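Local coordinates for replication protein B (Plasmid RSF1010, PDB 3H20) that acts as a primase, synthesising short primers on single-stranded plasmid DNA so that replication of RSF1010 can start, at residues Ile24-Ala29 against Gln57-Ile63. Sequence-based numbering, arbitrary orientation.
Sequences IGVRDA and QGNDVYI. With DPO (diphosphate), chain E.
Gly25 O receives Tyr62 N at 2.8 Å, and the CA-H of Val61 also points at this oxygen. The return bond, Gly25 N to Tyr62 O, makes this a hydrogen-bonded antiparallel pair; Arg27 and Asp60 form the next, and Ala29 N to Gly58 O (3.2 Å) continues the ladder past the strand end. Tyr62 CG lies beside its backbone N (chi1 -61°), and the ring is set with Gly25 O and Arg27 CB at its edge, CD2 lying 3.8 Å from Gly25 O. Its hydroxyl donates a 2.6 Å bond to O2 of the diphosphate, which Arg145, Asn151 and Lys153 also hold. A phenylalanine here would probably keep the ring packing but leave that phosphate oxygen without its tyrosine donor. Asp60, on the same face, pairs through OD1 with Arg145 and so may position that arginine for the diphosphate. On the other face Ile24 CD1 meets Ile63 CG1 at 3.7 Å, and Val26 CG1 lies 3.6 Å from Asn59 CB, with Leu51 of helix 48-56 against both Ile24 and Val26. Asn59 ND2 reaches back to Met54 O and, through a water, to Asp28 OD2, while Asp28 OD1 accepts from the backbone N of Thr31. Gly58, with positive phi, ends helix 48-56 in a Schellman motif just before strand 59-65. The two strands are the central pair of a four-stranded antiparallel sheet in the primase domain, with helices packed on one face and the diphosphate site on the other.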
loop_
_atom_site.group_PDB
_atom_site.type_symbol
_atom_site.label_atom_id
_atom_site.label_comp_id
_atom_site.label_asym_id
_atom_site.label_seq_id
_atom_site.Cartn_x
_atom_site.Cartn_y
_atom_site.Cartn_z
ATOM N N ILE A 24 -15.488 -4.752 15.522
ATOM C CA ILE A 24 -16.694 -3.991 15.225
ATOM C C ILE A 24 -16.310 -2.513 15.187
ATOM O O ILE A 24 -15.686 -2.000 16.117
ATOM C CB ILE A 24 -17.824 -4.220 16.272
ATOM C CG1 ILE A 24 -18.324 -5.677 16.260
ATOM C CG2 ILE A 24 -18.986 -3.222 16.076
ATOM C CD1 ILE A 24 -19.016 -6.136 14.957
ATOM N N GLY A 25 -16.661 -1.841 14.098
ATOM C CA GLY A 25 -16.389 -0.405 13.970
ATOM C C GLY A 25 -17.673 0.407 14.020
ATOM O O GLY A 25 -18.688 0.046 13.418
ATOM N N VAL A 26 -17.618 1.512 14.747
ATOM C CA VAL A 26 -18.751 2.409 14.900
ATOM C C VAL A 26 -18.286 3.820 14.505
ATOM O O VAL A 26 -17.386 4.385 15.138
ATOM C CB VAL A 26 -19.307 2.343 16.345
ATOM C CG1 VAL A 26 -20.333 3.422 16.588
ATOM C CG2 VAL A 26 -19.934 0.966 16.619
ATOM N N ARG A 27 -18.872 4.360 13.434
ATOM C CA ARG A 27 -18.492 5.679 12.908
ATOM C C ARG A 27 -19.669 6.651 12.776
ATOM O O ARG A 27 -20.674 6.347 12.127
ATOM C CB ARG A 27 -17.786 5.556 11.555
ATOM C CG ARG A 27 -17.250 6.883 11.021
ATOM C CD ARG A 27 -16.572 6.746 9.659
ATOM N NE ARG A 27 -15.977 8.023 9.271
ATOM C CZ ARG A 27 -14.733 8.397 9.570
ATOM N NH1 ARG A 27 -14.286 9.589 9.188
ATOM N NH2 ARG A 27 -13.932 7.576 10.247
ATOM N N ASP A 28 -19.508 7.830 13.373
ATOM C CA ASP A 28 -20.495 8.902 13.290
ATOM C C ASP A 28 -20.424 9.573 11.920
ATOM O O ASP A 28 -19.451 10.264 11.599
ATOM C CB ASP A 28 -20.268 9.924 14.413
ATOM C CG ASP A 28 -21.427 10.903 14.569
ATOM O OD1 ASP A 28 -21.746 11.639 13.608
ATOM O OD2 ASP A 28 -22.005 10.955 15.675
ATOM N N ALA A 29 -21.475 9.374 11.133
ATOM C CA ALA A 29 -21.550 9.858 9.752
ATOM C C ALA A 29 -21.516 11.383 9.600
ATOM O O ALA A 29 -21.114 11.900 8.554
ATOM C CB ALA A 29 -22.794 9.293 9.085
ATOM N N GLN A 57 -28.314 7.073 16.991
ATOM C CA GLN A 57 -27.679 8.376 17.226
ATOM C C GLN A 57 -26.801 8.843 16.051
ATOM O O GLN A 57 -26.078 9.837 16.166
ATOM C CB GLN A 57 -26.899 8.366 18.547
ATOM C CG GLN A 57 -27.795 8.245 19.790
ATOM C CD GLN A 57 -27.016 8.200 21.096
ATOM O OE1 GLN A 57 -25.824 7.898 21.110
ATOM N NE2 GLN A 57 -27.694 8.501 22.205
ATOM N N GLY A 58 -26.883 8.134 14.926
ATOM C CA GLY A 58 -26.236 8.570 13.680
ATOM C C GLY A 58 -24.960 7.846 13.270
ATOM O O GLY A 58 -24.253 8.297 12.359
ATOM N N ASN A 59 -24.664 6.729 13.932
ATOM C CA ASN A 59 -23.459 5.927 13.654
ATOM C C ASN A 59 -23.693 4.762 12.676
ATOM O O ASN A 59 -24.673 4.014 12.818
ATOM C CB ASN A 59 -22.876 5.370 14.967
ATOM C CG ASN A 59 -22.326 6.459 15.886
ATOM O OD1 ASN A 59 -21.167 6.860 15.766
ATOM N ND2 ASN A 59 -23.156 6.940 16.804
ATOM N N ASP A 60 -22.795 4.597 11.700
ATOM C CA ASP A 60 -22.757 3.370 10.891
ATOM C C ASP A 60 -21.992 2.265 11.634
ATOM O O ASP A 60 -21.073 2.558 12.417
ATOM C CB ASP A 60 -22.134 3.628 9.511
ATOM C CG ASP A 60 -23.021 4.486 8.624
ATOM O OD1 ASP A 60 -24.056 3.977 8.141
ATOM O OD2 ASP A 60 -22.673 5.656 8.399
ATOM N N VAL A 61 -22.401 1.017 11.407
ATOM C CA VAL A 61 -21.856 -0.151 12.104
ATOM C C VAL A 61 -21.156 -1.082 11.103
ATOM O O VAL A 61 -21.774 -1.569 10.143
ATOM C CB VAL A 61 -22.957 -0.935 12.882
ATOM C CG1 VAL A 61 -22.341 -2.054 13.748
ATOM C CG2 VAL A 61 -23.808 0.020 13.750
ATOM N N TYR A 62 -19.875 -1.337 11.355
ATOM C CA TYR A 62 -19.008 -2.074 10.442
ATOM C C TYR A 62 -18.427 -3.315 11.116
ATOM O O TYR A 62 -18.374 -3.402 12.352
ATOM C CB TYR A 62 -17.854 -1.189 9.974
ATOM C CG TYR A 62 -18.263 0.055 9.209
ATOM C CD1 TYR A 62 -18.458 0.016 7.827
ATOM C CD2 TYR A 62 -18.441 1.264 9.863
ATOM C CE1 TYR A 62 -18.824 1.168 7.113
ATOM C CE2 TYR A 62 -18.810 2.412 9.166
ATOM C CZ TYR A 62 -18.998 2.356 7.794
ATOM O OH TYR A 62 -19.367 3.499 7.118
ATOM N N ILE A 63 -17.984 -4.273 10.301
ATOM C CA ILE A 63 -17.503 -5.566 10.817
ATOM C C ILE A 63 -16.418 -6.158 9.912
ATOM O O ILE A 63 -16.448 -5.996 8.678
ATOM C CB ILE A 63 -18.674 -6.601 11.064
ATOM C CG1 ILE A 63 -18.154 -7.856 11.789
ATOM C CG2 ILE A 63 -19.367 -7.016 9.738
ATOM C CD1 ILE A 63 -19.234 -8.867 12.165
HETATM P P1 DPO E . -19.326 2.819 3.453
HETATM O O1 DPO E . -18.615 3.345 2.106
HETATM O O2 DPO E . -18.788 3.616 4.615
HETATM O O3 DPO E . -19.219 1.309 3.478
HETATM O O4 DPO E . -20.870 3.245 3.219
HETATM P P2 DPO E . -21.696 2.849 1.886
HETATM O O5 DPO E . -21.036 3.634 0.777
HETATM O O6 DPO E . -21.542 1.343 1.794
HETATM O O7 DPO E . -23.099 3.311 2.179
HETATM O O HOH W 1 -22.172 9.378 18.315
HETATM O O HOH W 2 -24.629 11.702 14.454
#